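Local coordinates for FAD:protein FMN transferase (Vibrio cholerae, PDB 6NXI) that probably transfers the FMN moiety of FAD, in a magnesium-dependent reaction, onto the hydroxyl group of a threonine in a target flavoprotein, at residues I156-G161 and G182-L187; V103-F108 and N124-I129; R282-A287 and V294-K299. One frame throughout, in Å; residues are numbered along the deposited sequence.

Interaction 1: I156-G161 and G182-L187; sequences IAKGWG and GGEIRL. With MG (magnesium ion), chain D; FAD (flavin-adenine dinucleotide), chain B.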
loop_
_atom_site.group_PDB
_atom_site.type_symbol
_atom_site.label_atom_id
_atom_site.label_comp_id
_atom_site.label_asym_id
_atom_site.label_seq_id
_atom_site.Cartn_x
_atom_site.Cartn_y
_atom_site.Cartn_z
ATOM N N ILE A 156 1.403 -1.243 3.235
ATOM C CA ILE A 156 0.382 -0.459 3.987
ATOM C C ILE A 156 1.004 0.802 4.540
ATOM O O ILE A 156 0.257 1.824 4.750
ATOM C CB ILE A 156 -0.277 -1.350 5.045
ATOM C CG1 ILE A 156 -1.460 -0.665 5.743
ATOM C CG2 ILE A 156 0.774 -1.916 6.007
ATOM C CD1 ILE A 156 -2.272 -1.637 6.642
ATOM N N ALA A 157 2.265 0.760 4.964
ATOM C CA ALA A 157 2.840 1.956 5.620
ATOM C C ALA A 157 3.037 3.101 4.606
ATOM O O ALA A 157 3.132 4.275 5.082
ATOM C CB ALA A 157 4.102 1.601 6.330
ATOM N N LYS A 158 3.044 2.875 3.294
ATOM C CA LYS A 158 3.062 3.990 2.316
ATOM C C LYS A 158 1.749 4.794 2.437
ATOM O O LYS A 158 1.804 6.018 2.513
ATOM C CB LYS A 158 3.276 3.451 0.907
ATOM C CG LYS A 158 4.017 4.343 -0.058
ATOM C CD LYS A 158 4.652 3.506 -1.181
ATOM C CE LYS A 158 3.593 2.954 -2.096
ATOM N NZ LYS A 158 4.128 2.595 -3.422
ATOM N N GLY A 159 0.599 4.127 2.403
ATOM C CA GLY A 159 -0.736 4.717 2.610
ATOM C C GLY A 159 -0.757 5.450 3.919
ATOM O O GLY A 159 -1.312 6.529 3.991
ATOM N N TRP A 160 -0.169 4.849 4.966
ATOM C CA TRP A 160 -0.087 5.521 6.283
ATOM C C TRP A 160 0.652 6.852 6.128
ATOM O O TRP A 160 0.128 7.878 6.662
ATOM C CB TRP A 160 0.616 4.617 7.314
ATOM C CG TRP A 160 0.820 5.334 8.616
ATOM C CD1 TRP A 160 2.008 5.789 9.092
ATOM C CD2 TRP A 160 -0.170 5.663 9.620
ATOM N NE1 TRP A 160 1.826 6.394 10.307
ATOM C CE2 TRP A 160 0.507 6.352 10.646
ATOM C CE3 TRP A 160 -1.547 5.461 9.751
ATOM C CZ2 TRP A 160 -0.158 6.825 11.770
ATOM C CZ3 TRP A 160 -2.215 5.936 10.848
ATOM C CH2 TRP A 160 -1.520 6.634 11.846
ATOM N N GLY A 161 1.819 6.877 5.454
ATOM C CA GLY A 161 2.582 8.145 5.288
ATOM C C GLY A 161 1.709 9.185 4.557
ATOM O O GLY A 161 1.696 10.356 4.938
ATOM N N GLY A 182 4.862 7.227 -3.968
ATOM C CA GLY A 182 5.001 5.996 -4.738
ATOM C C GLY A 182 3.694 5.588 -5.400
ATOM O O GLY A 182 3.357 4.375 -5.394
ATOM N N GLY A 183 2.854 6.533 -5.837
ATOM C CA GLY A 183 1.616 6.225 -6.547
ATOM C C GLY A 183 0.382 6.097 -5.669
ATOM O O GLY A 183 -0.730 6.091 -6.245
ATOM N N GLU A 184 0.533 6.017 -4.342
ATOM C CA GLU A 184 -0.623 6.007 -3.420
ATOM C C GLU A 184 -0.999 7.475 -3.193
ATOM O O GLU A 184 -0.060 8.312 -3.047
ATOM C CB GLU A 184 -0.241 5.401 -2.073
ATOM C CG GLU A 184 -0.601 3.920 -1.965
ATOM C CD GLU A 184 -0.222 3.006 -3.112
ATOM O OE1 GLU A 184 0.762 2.253 -2.961
ATOM O OE2 GLU A 184 -0.897 3.072 -4.216
ATOM N N ILE A 185 -2.284 7.780 -3.296
ATOM C CA ILE A 185 -2.766 9.176 -3.356
ATOM C C ILE A 185 -3.836 9.455 -2.314
ATOM O O ILE A 185 -4.723 8.644 -2.047
ATOM C CB ILE A 185 -3.271 9.465 -4.774
ATOM C CG1 ILE A 185 -2.163 9.281 -5.797
ATOM C CG2 ILE A 185 -3.903 10.843 -4.809
ATOM C CD1 ILE A 185 -2.681 9.318 -7.230
ATOM N N ARG A 186 -3.828 10.671 -1.812
ATOM C CA ARG A 186 -4.997 11.184 -1.088
ATOM C C ARG A 186 -5.280 12.618 -1.533
ATOM O O ARG A 186 -4.318 13.400 -1.639
ATOM C CB ARG A 186 -4.792 11.118 0.418
ATOM C CG ARG A 186 -6.027 11.552 1.170
ATOM C CD ARG A 186 -6.011 10.966 2.574
ATOM N NE ARG A 186 -6.860 11.777 3.410
ATOM C CZ ARG A 186 -6.891 11.711 4.726
ATOM N NH1 ARG A 186 -6.077 10.888 5.373
ATOM N NH2 ARG A 186 -7.728 12.519 5.380
ATOM N N LEU A 187 -6.552 12.913 -1.770
ATOM C CA LEU A 187 -6.996 14.193 -2.360
ATOM C C LEU A 187 -7.976 14.907 -1.448
ATOM O O LEU A 187 -8.782 14.246 -0.764
ATOM C CB LEU A 187 -7.756 13.898 -3.650
ATOM C CG LEU A 187 -7.086 13.032 -4.690
ATOM C CD1 LEU A 187 -8.042 12.754 -5.840
ATOM C CD2 LEU A 187 -5.787 13.713 -5.151
HETATM MG MG MG D . 1.037 0.154 -2.091
HETATM P PA FAD B . 1.867 -3.065 -2.741
HETATM O O1A FAD B . 1.253 -3.736 -3.918
HETATM O O2A FAD B . 1.126 -2.000 -2.035
HETATM O O5B FAD B . 2.315 -4.156 -1.663
HETATM C C5B FAD B . 3.346 -5.071 -2.118
HETATM C C4B FAD B . 4.443 -5.210 -1.090
HETATM O O4B FAD B . 3.949 -5.736 0.167
HETATM C C3B FAD B . 5.532 -6.178 -1.550
HETATM O O3B FAD B . 6.569 -5.458 -2.218
HETATM C C2B FAD B . 5.981 -6.842 -0.243
HETATM O O2B FAD B . 6.914 -6.038 0.442
HETATM C C1B FAD B . 4.677 -6.903 0.540
HETATM N N9A FAD B . 3.826 -8.047 0.292
HETATM C C8A FAD B . 3.865 -8.957 -0.774
HETATM N N7A FAD B . 2.851 -9.787 -0.739
HETATM C C5A FAD B . 2.134 -9.476 0.399
HETATM C C6A FAD B . 0.981 -10.039 0.968
HETATM N N6A FAD B . 0.272 -11.038 0.413
HETATM N N1A FAD B . 0.509 -9.442 2.081
HETATM C C2A FAD B . 1.211 -8.428 2.624
HETATM N N3A FAD B . 2.310 -7.810 2.171
HETATM C C4A FAD B . 2.728 -8.403 1.040
HETATM N N1 FAD B . 12.306 0.161 -0.715
HETATM C C2 FAD B . 13.672 0.292 -0.835
HETATM O O2 FAD B . 14.258 -0.142 -1.851
HETATM N N3 FAD B . 14.418 0.916 0.114
HETATM C C4 FAD B . 13.866 1.430 1.258
HETATM O O4 FAD B . 14.568 1.958 2.109
HETATM C C4X FAD B . 12.448 1.293 1.433
HETATM N N5 FAD B . 11.890 1.765 2.529
HETATM C C5X FAD B . 10.531 1.613 2.679
HETATM C C6 FAD B . 9.916 2.089 3.855
HETATM C C7 FAD B . 8.561 1.982 4.087
HETATM C C7M FAD B . 7.968 2.519 5.369
HETATM C C8 FAD B . 7.756 1.383 3.088
HETATM C C8M FAD B . 6.270 1.219 3.277
HETATM C C9 FAD B . 8.353 0.903 1.919
HETATM C C9A FAD B . 9.731 1.012 1.683
HETATM N N10 FAD B . 10.363 0.519 0.536
HETATM C C10 FAD B . 11.732 0.640 0.369
HETATM C "C1'" FAD B . 9.557 -0.059 -0.561
HETATM C "C2'" FAD B . 9.080 -1.446 -0.318
HETATM O "O2'" FAD B . 10.181 -2.344 -0.219
HETATM C "C3'" FAD B . 8.186 -1.883 -1.491
HETATM O "O3'" FAD B . 8.888 -1.929 -2.714
HETATM C "C4'" FAD B . 7.011 -0.962 -1.761
HETATM O "O4'" FAD B . 6.468 -0.526 -0.524
HETATM C "C5'" FAD B . 5.982 -1.612 -2.663
HETATM O "O5'" FAD B . 4.814 -0.755 -2.696
HETATM P P FAD B . 3.688 -1.027 -3.774
HETATM O O1P FAD B . 4.256 -1.270 -5.099
HETATM O O2P FAD B . 2.697 0.076 -3.474
HETATM O O3P FAD B . 3.219 -2.446 -3.234
HETATM O O HOH W 1 2.342 0.459 -0.143
HETATM O O HOH W 2 -1.100 -0.474 -3.403
#

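Interaction 2: V103-F108 and N124-I129; sequences VNLWGF and NARRAI. With FAD (flavin-adenine dinucleotide), chain B.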
loop_
_atom_site.group_PDB
_atom_site.type_symbol
_atom_site.label_atom_id
_atom_site.label_comp_id
_atom_site.label_asym_id
_atom_site.label_seq_id
_atom_site.Cartn_x
_atom_site.Cartn_y
_atom_site.Cartn_z
ATOM N N VAL A 103 8.824 -12.631 0.907
ATOM C CA VAL A 103 9.166 -11.433 0.088
ATOM C C VAL A 103 10.696 -11.370 -0.063
ATOM O O VAL A 103 11.234 -11.129 -1.143
ATOM C CB VAL A 103 8.621 -10.174 0.768
ATOM C CG1 VAL A 103 9.147 -8.903 0.130
ATOM C CG2 VAL A 103 7.092 -10.190 0.813
ATOM N N ASN A 104 11.402 -11.598 1.037
ATOM C CA ASN A 104 12.868 -11.522 1.072
ATOM C C ASN A 104 13.430 -12.670 0.232
ATOM O O ASN A 104 14.311 -12.401 -0.591
ATOM C CB ASN A 104 13.385 -11.552 2.496
ATOM C CG ASN A 104 12.990 -10.327 3.305
ATOM O OD1 ASN A 104 12.392 -9.399 2.785
ATOM N ND2 ASN A 104 13.215 -10.404 4.613
ATOM N N LEU A 105 12.903 -13.884 0.382
ATOM C CA LEU A 105 13.380 -15.055 -0.413
ATOM C C LEU A 105 13.333 -14.751 -1.915
ATOM O O LEU A 105 14.271 -15.137 -2.648
ATOM C CB LEU A 105 12.542 -16.274 -0.048
ATOM C CG LEU A 105 12.919 -17.563 -0.777
ATOM C CD1 LEU A 105 14.265 -18.102 -0.300
ATOM C CD2 LEU A 105 11.841 -18.608 -0.612
ATOM N N TRP A 106 12.228 -14.190 -2.374
ATOM C CA TRP A 106 11.990 -14.003 -3.819
ATOM C C TRP A 106 12.745 -12.801 -4.384
ATOM O O TRP A 106 12.656 -12.589 -5.582
ATOM C CB TRP A 106 10.491 -13.972 -4.090
ATOM C CG TRP A 106 9.879 -15.329 -3.953
ATOM C CD1 TRP A 106 9.052 -15.783 -2.972
ATOM C CD2 TRP A 106 10.117 -16.464 -4.807
ATOM N NE1 TRP A 106 8.754 -17.096 -3.166
ATOM C CE2 TRP A 106 9.357 -17.531 -4.293
ATOM C CE3 TRP A 106 10.801 -16.623 -6.012
ATOM C CZ2 TRP A 106 9.325 -18.781 -4.898
ATOM C CZ3 TRP A 106 10.754 -17.861 -6.622
ATOM C CH2 TRP A 106 10.029 -18.907 -6.053
ATOM N N GLY A 107 13.369 -11.974 -3.539
ATOM C CA GLY A 107 14.267 -10.899 -3.990
ATOM C C GLY A 107 13.669 -9.519 -3.867
ATOM O O GLY A 107 14.220 -8.601 -4.531
ATOM N N PHE A 108 12.602 -9.336 -3.101
ATOM C CA PHE A 108 11.840 -8.067 -3.072
ATOM C C PHE A 108 11.991 -7.335 -1.749
ATOM O O PHE A 108 11.170 -6.404 -1.496
ATOM C CB PHE A 108 10.393 -8.329 -3.443
ATOM C CG PHE A 108 10.232 -8.872 -4.836
ATOM C CD1 PHE A 108 10.413 -8.032 -5.906
ATOM C CD2 PHE A 108 9.861 -10.194 -5.049
ATOM C CE1 PHE A 108 10.216 -8.505 -7.188
ATOM C CE2 PHE A 108 9.682 -10.669 -6.331
ATOM C CZ PHE A 108 9.837 -9.808 -7.394
ATOM N N ASN A 124 9.845 -24.046 1.623
ATOM C CA ASN A 124 9.055 -24.671 2.712
ATOM C C ASN A 124 9.572 -24.168 4.057
ATOM O O ASN A 124 8.739 -23.926 4.942
ATOM C CB ASN A 124 8.998 -26.199 2.612
ATOM C CG ASN A 124 8.044 -26.646 1.524
ATOM O OD1 ASN A 124 7.215 -25.870 1.059
ATOM N ND2 ASN A 124 8.213 -27.867 1.053
ATOM N N ALA A 125 10.882 -24.022 4.230
ATOM C CA ALA A 125 11.476 -23.483 5.478
ATOM C C ALA A 125 10.987 -22.050 5.727
ATOM O O ALA A 125 10.718 -21.669 6.871
ATOM C CB ALA A 125 12.973 -23.533 5.410
ATOM N N ARG A 126 10.852 -21.246 4.670
ATOM C CA ARG A 126 10.410 -19.846 4.868
ATOM C C ARG A 126 8.914 -19.793 5.129
ATOM O O ARG A 126 8.499 -18.947 5.927
ATOM C CB ARG A 126 10.748 -19.004 3.634
ATOM C CG ARG A 126 12.245 -18.879 3.397
ATOM C CD ARG A 126 12.895 -17.726 4.099
ATOM N NE ARG A 126 14.308 -17.701 3.717
ATOM C CZ ARG A 126 14.979 -16.631 3.255
ATOM N NH1 ARG A 126 14.380 -15.457 3.102
ATOM N NH2 ARG A 126 16.270 -16.739 3.010
ATOM N N ARG A 127 8.128 -20.613 4.445
ATOM C CA ARG A 127 6.670 -20.727 4.694
ATOM C C ARG A 127 6.414 -21.145 6.131
ATOM O O ARG A 127 5.459 -20.618 6.719
ATOM C CB ARG A 127 6.007 -21.720 3.746
ATOM C CG ARG A 127 5.970 -21.246 2.311
ATOM C CD ARG A 127 5.522 -22.320 1.382
ATOM N NE ARG A 127 4.092 -22.484 1.407
ATOM C CZ ARG A 127 3.483 -23.544 0.892
ATOM N NH1 ARG A 127 4.177 -24.555 0.384
ATOM N NH2 ARG A 127 2.172 -23.594 0.900
ATOM N N ALA A 128 7.291 -21.954 6.721
ATOM C CA ALA A 128 7.070 -22.470 8.088
ATOM C C ALA A 128 7.183 -21.332 9.105
ATOM O O ALA A 128 6.722 -21.550 10.235
ATOM C CB ALA A 128 8.037 -23.572 8.402
ATOM N N ILE A 129 7.849 -20.223 8.766
ATOM C CA ILE A 129 8.049 -19.081 9.701
ATOM C C ILE A 129 7.196 -17.890 9.252
ATOM O O ILE A 129 7.547 -16.793 9.613
ATOM C CB ILE A 129 9.540 -18.727 9.838
ATOM C CG1 ILE A 129 10.173 -18.358 8.489
ATOM C CG2 ILE A 129 10.290 -19.852 10.516
ATOM C CD1 ILE A 129 11.520 -17.679 8.574
HETATM P PA FAD B . 1.867 -3.065 -2.741
HETATM O O1A FAD B . 1.253 -3.736 -3.918
HETATM O O2A FAD B . 1.126 -2.000 -2.035
HETATM O O5B FAD B . 2.315 -4.156 -1.663
HETATM C C5B FAD B . 3.346 -5.071 -2.118
HETATM C C4B FAD B . 4.443 -5.210 -1.090
HETATM O O4B FAD B . 3.949 -5.736 0.167
HETATM C C3B FAD B . 5.532 -6.178 -1.550
HETATM O O3B FAD B . 6.569 -5.458 -2.218
HETATM C C2B FAD B . 5.981 -6.842 -0.243
HETATM O O2B FAD B . 6.914 -6.038 0.442
HETATM C C1B FAD B . 4.677 -6.903 0.540
HETATM N N9A FAD B . 3.826 -8.047 0.292
HETATM C C8A FAD B . 3.865 -8.957 -0.774
HETATM N N7A FAD B . 2.851 -9.787 -0.739
HETATM C C5A FAD B . 2.134 -9.476 0.399
HETATM C C6A FAD B . 0.981 -10.039 0.968
HETATM N N6A FAD B . 0.272 -11.038 0.413
HETATM N N1A FAD B . 0.509 -9.442 2.081
HETATM C C2A FAD B . 1.211 -8.428 2.624
HETATM N N3A FAD B . 2.310 -7.810 2.171
HETATM C C4A FAD B . 2.728 -8.403 1.040
HETATM N N1 FAD B . 12.306 0.161 -0.715
HETATM C C2 FAD B . 13.672 0.292 -0.835
HETATM O O2 FAD B . 14.258 -0.142 -1.851
HETATM N N3 FAD B . 14.418 0.916 0.114
HETATM C C4 FAD B . 13.866 1.430 1.258
HETATM O O4 FAD B . 14.568 1.958 2.109
HETATM C C4X FAD B . 12.448 1.293 1.433
HETATM N N5 FAD B . 11.890 1.765 2.529
HETATM C C5X FAD B . 10.531 1.613 2.679
HETATM C C6 FAD B . 9.916 2.089 3.855
HETATM C C7 FAD B . 8.561 1.982 4.087
HETATM C C7M FAD B . 7.968 2.519 5.369
HETATM C C8 FAD B . 7.756 1.383 3.088
HETATM C C8M FAD B . 6.270 1.219 3.277
HETATM C C9 FAD B . 8.353 0.903 1.919
HETATM C C9A FAD B . 9.731 1.012 1.683
HETATM N N10 FAD B . 10.363 0.519 0.536
HETATM C C10 FAD B . 11.732 0.640 0.369
HETATM C "C1'" FAD B . 9.557 -0.059 -0.561
HETATM C "C2'" FAD B . 9.080 -1.446 -0.318
HETATM O "O2'" FAD B . 10.181 -2.344 -0.219
HETATM C "C3'" FAD B . 8.186 -1.883 -1.491
HETATM O "O3'" FAD B . 8.888 -1.929 -2.714
HETATM C "C4'" FAD B . 7.011 -0.962 -1.761
HETATM O "O4'" FAD B . 6.468 -0.526 -0.524
HETATM C "C5'" FAD B . 5.982 -1.612 -2.663
HETATM O "O5'" FAD B . 4.814 -0.755 -2.696
HETATM P P FAD B . 3.688 -1.027 -3.774
HETATM O O1P FAD B . 4.256 -1.270 -5.099
HETATM O O2P FAD B . 2.697 0.076 -3.474
HETATM O O3P FAD B . 3.219 -2.446 -3.234
#

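Interaction 3: R282-A287 and V294-K299; sequences RGMAVA and VLMIVK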
loop_
_atom_site.group_PDB
_atom_site.type_symbol
_atom_site.label_atom_id
_atom_site.label_comp_id
_atom_site.label_asym_id
_atom_site.label_seq_id
_atom_site.Cartn_x
_atom_site.Cartn_y
_atom_site.Cartn_z
ATOM N N ARG A 282 -13.323 -13.765 -5.609
ATOM C CA ARG A 282 -13.428 -13.619 -4.133
ATOM C C ARG A 282 -13.197 -12.157 -3.783
ATOM O O ARG A 282 -13.841 -11.664 -2.829
ATOM C CB ARG A 282 -12.430 -14.544 -3.438
ATOM C CG ARG A 282 -12.608 -16.027 -3.742
ATOM C CD ARG A 282 -13.980 -16.576 -3.429
ATOM N NE ARG A 282 -14.316 -16.410 -2.028
ATOM C CZ ARG A 282 -15.514 -16.691 -1.508
ATOM N NH1 ARG A 282 -16.476 -17.152 -2.286
ATOM N NH2 ARG A 282 -15.736 -16.497 -0.220
ATOM N N GLY A 283 -12.290 -11.485 -4.495
ATOM C CA GLY A 283 -12.006 -10.064 -4.222
ATOM C C GLY A 283 -13.192 -9.168 -4.505
ATOM O O GLY A 283 -13.499 -8.265 -3.673
ATOM N N MET A 284 -13.837 -9.312 -5.660
ATOM C CA MET A 284 -14.992 -8.451 -5.990
ATOM C C MET A 284 -16.141 -8.767 -5.018
ATOM O O MET A 284 -16.871 -7.821 -4.642
ATOM C CB MET A 284 -15.426 -8.604 -7.450
ATOM C CG MET A 284 -14.375 -8.124 -8.451
ATOM S SD MET A 284 -13.816 -6.405 -8.189
ATOM C CE MET A 284 -15.400 -5.586 -8.354
ATOM N N ALA A 285 -16.240 -10.017 -4.544
ATOM C CA ALA A 285 -17.290 -10.432 -3.585
ATOM C C ALA A 285 -17.067 -9.684 -2.267
ATOM O O ALA A 285 -18.053 -9.109 -1.729
ATOM C CB ALA A 285 -17.326 -11.922 -3.383
ATOM N N VAL A 286 -15.828 -9.610 -1.787
ATOM C CA VAL A 286 -15.528 -8.814 -0.561
ATOM C C VAL A 286 -15.860 -7.342 -0.805
ATOM O O VAL A 286 -16.404 -6.662 0.104
ATOM C CB VAL A 286 -14.080 -9.033 -0.081
ATOM C CG1 VAL A 286 -13.677 -8.014 0.987
ATOM C CG2 VAL A 286 -13.916 -10.441 0.434
ATOM N N ALA A 287 -15.525 -6.802 -1.976
ATOM C CA ALA A 287 -15.741 -5.370 -2.269
ATOM C C ALA A 287 -17.252 -5.095 -2.257
ATOM O O ALA A 287 -17.707 -4.040 -1.781
ATOM C CB ALA A 287 -15.148 -4.979 -3.599
ATOM N N VAL A 294 -13.978 -0.492 -5.855
ATOM C CA VAL A 294 -12.811 -1.194 -6.435
ATOM C C VAL A 294 -12.996 -1.322 -7.943
ATOM O O VAL A 294 -14.131 -1.637 -8.394
ATOM C CB VAL A 294 -12.617 -2.586 -5.825
ATOM C CG1 VAL A 294 -11.339 -3.229 -6.333
ATOM C CG2 VAL A 294 -12.633 -2.514 -4.313
ATOM N N LEU A 295 -11.885 -1.182 -8.660
ATOM C CA LEU A 295 -11.789 -1.530 -10.091
ATOM C C LEU A 295 -10.659 -2.537 -10.237
ATOM O O LEU A 295 -9.492 -2.232 -9.949
ATOM C CB LEU A 295 -11.547 -0.278 -10.930
ATOM C CG LEU A 295 -11.507 -0.532 -12.436
ATOM C CD1 LEU A 295 -12.881 -0.908 -12.938
ATOM C CD2 LEU A 295 -10.978 0.695 -13.156
ATOM N N MET A 296 -11.005 -3.709 -10.741
ATOM C CA MET A 296 -9.986 -4.729 -11.031
ATOM C C MET A 296 -9.919 -4.921 -12.518
ATOM O O MET A 296 -11.001 -5.074 -13.135
ATOM C CB MET A 296 -10.342 -6.071 -10.443
ATOM C CG MET A 296 -10.281 -6.088 -8.991
ATOM S SD MET A 296 -10.221 -7.837 -8.663
ATOM C CE MET A 296 -10.733 -7.818 -6.971
ATOM N N ILE A 297 -8.709 -4.886 -13.031
ATOM C CA ILE A 297 -8.449 -5.206 -14.449
ATOM C C ILE A 297 -7.867 -6.606 -14.497
ATOM O O ILE A 297 -6.908 -6.883 -13.779
ATOM C CB ILE A 297 -7.512 -4.162 -15.046
ATOM C CG1 ILE A 297 -8.158 -2.774 -14.946
ATOM C CG2 ILE A 297 -7.181 -4.568 -16.475
ATOM C CD1 ILE A 297 -7.275 -1.704 -15.424
ATOM N N VAL A 298 -8.451 -7.463 -15.327
ATOM C CA VAL A 298 -8.030 -8.882 -15.393
ATOM C C VAL A 298 -7.750 -9.225 -16.837
ATOM O O VAL A 298 -8.390 -8.641 -17.734
ATOM C CB VAL A 298 -9.034 -9.848 -14.743
ATOM C CG1 VAL A 298 -9.582 -9.227 -13.465
ATOM C CG2 VAL A 298 -10.150 -10.269 -15.666
ATOM N N LYS A 299 -6.768 -10.097 -17.000
ATOM C CA LYS A 299 -6.383 -10.673 -18.318
ATOM C C LYS A 299 -7.368 -11.794 -18.643
ATOM O O LYS A 299 -7.445 -12.727 -17.839
ATOM C CB LYS A 299 -4.932 -11.159 -18.239
ATOM C CG LYS A 299 -4.376 -11.792 -19.508
ATOM C CD LYS A 299 -3.858 -10.781 -20.511
ATOM C CE LYS A 299 -3.619 -11.416 -21.868
ATOM N NZ LYS A 299 -4.870 -11.495 -22.660
#

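Interaction 1: I156-G161 and G182-L187
G182 gives its carbonyl oxygen to the ammonium group of K158, with G182 O and K158 NZ 2.8 Å apart. The lysine nitrogen arrives well off the direction of the C=O bond, at a C=O...N angle of 123°, and lies 23° out of the plane of the carbonyl group. The same nitrogen donates to the flavin diphosphate, K158 NZ lying 2.9 Å from FAD O2P, so a main-chain oxygen and a phosphate oxygen together hold the end of the lysine. A bend at chi3 (70°) in an otherwise extended chain turns the amine between these two acceptors. A157, beside K158 in the chain, places CB 3.8 Å from FAD C8M, a methyl group of the isoalloxazine. G182 itself has positive phi, in the turn from strand 177-181 to strand 184-188. After G183, E184 opens the second strand, and its side chain runs roughly perpendicular to that of the lysine; E184 OE1 comes within 3.0 Å of K158 CE. That oxygen also binds the magnesium ion at 2.3 Å. FAD O2A and O2P, two waters and D269 share the metal, while T224 N is hydrogen-bonded to E184 OE2 and helps to fix the carboxylate. FAD O2P therefore accepts from K158 and ligates magnesium at once, a setting that probably offsets the negative charge of the pyrophosphate and polarises its P-O bonds. Further along the strand, R186 turns back to D163 on the lysine's helix in a salt bridge. Together lysine, acidic strand residue and metal form part of the magnesium- and pyrophosphate-binding site for FAD in this ApbE-family flavin transferase.

Interaction 2: V103-F108 and N124-I129
L105 sends CG away from its own backbone N (chi1 -180°) and R126 folds back at chi2 (-89°), which lays the leucine against the flat end of the arginine. L105 CD1 sits over the centre of one guanidinium face, 3.9 Å above its plane, and the two side chains run obliquely to one another. L105 CB covers the same group near one nitrogen, 3.7 Å from R126 NH1, while N104 CB lies at the guanidinium edge. Lower on the arginine, R126 CG meets L105 CD2 at 4.0 Å, so its aliphatic part joins the packing too. Here helices 100-105 and 120-127 come together, L105 and R126 having the nearest CA atoms across the contact at 7.7 Å. The first helix finishes in a Schellman motif, with G107 at positive phi and F108 N bonded to V103 O. The polar end of R126 is held from outside the two segments: NH1 forms a salt bridge with E111 and a hydrogen bond to P101 O. V103, on the side of its helix turned away from R126, borders the FAD pocket, where V103 CG1 approaches FAD O2B of the adenosine ribose to 3.6 Å.

Interaction 3: R282-A287 and V294-K299
Helix 282-287 and strand 294-299 run almost antiparallel, their N-to-C directions 169° apart and their axes 9.6 Å apart at closest approach. The backbones come nearest at the end of the helical segment and the start of the strand, where the CA atoms of A287 and V294 are 6.6 Å apart. Here A287 points its methyl group at the strand, and A287 CB touches V294 CG2 at 3.6 Å. V294 carries CG1 anti to its backbone N (chi1 -174°), which leaves CG2 as the branch facing the alanine. One turn back along the helix, two methionines fill the wider gap. M296, with CB directed toward the helix, is extended beyond CG, whereas M284 is bent at both chi2 and chi3; the two side chains lie alongside each other, pointing opposite ways. The sulfur of M284 lies beside the strand methionine, M284 SD being 3.6 Å from both M296 CG and M296 CE. The bends also bring the methyl of M284 near the strand backbone, M284 CE lying 4.1 Å from V294 O. G283, having no side chain, lets the end of M296 rest directly on the helix backbone, with M296 CE 3.7 Å from G283 C. The side chains that meet are all apolar. L275 of helix 265-278 touches both V294 and M296, and Y307 of strand 304-308 touches M284, continuing the packing beyond the two segments. On the sheet side, strand 294-299 pairs with strands 255-262 and 304-308. The strand follows soon after helix 280-289 in sequence, and their contact is a hydrophobic helix-on-sheet layer near one edge of the long antiparallel sheet of the ApbE-family fold.

In the fold
The large antiparallel sheet joins interactions 1 and 3: strand 184-188 takes part in the first and strand 294-299 in the other, with strands 220-225 and 255-262 between them. Their centres are 20 Å apart and their nearest atoms about 12 Å. FAD links interactions 1 and 2 instead, the former holding the pyrophosphate and magnesium while V103 meets the adenosine ribose; their centres lie 26 Å apart. Helix 265-278 supplies D269 to the metal of interaction 1 and L275 to the packing of interaction 3. The latter remains outside the pocket, the M296 side chain being about 13 Å from FAD.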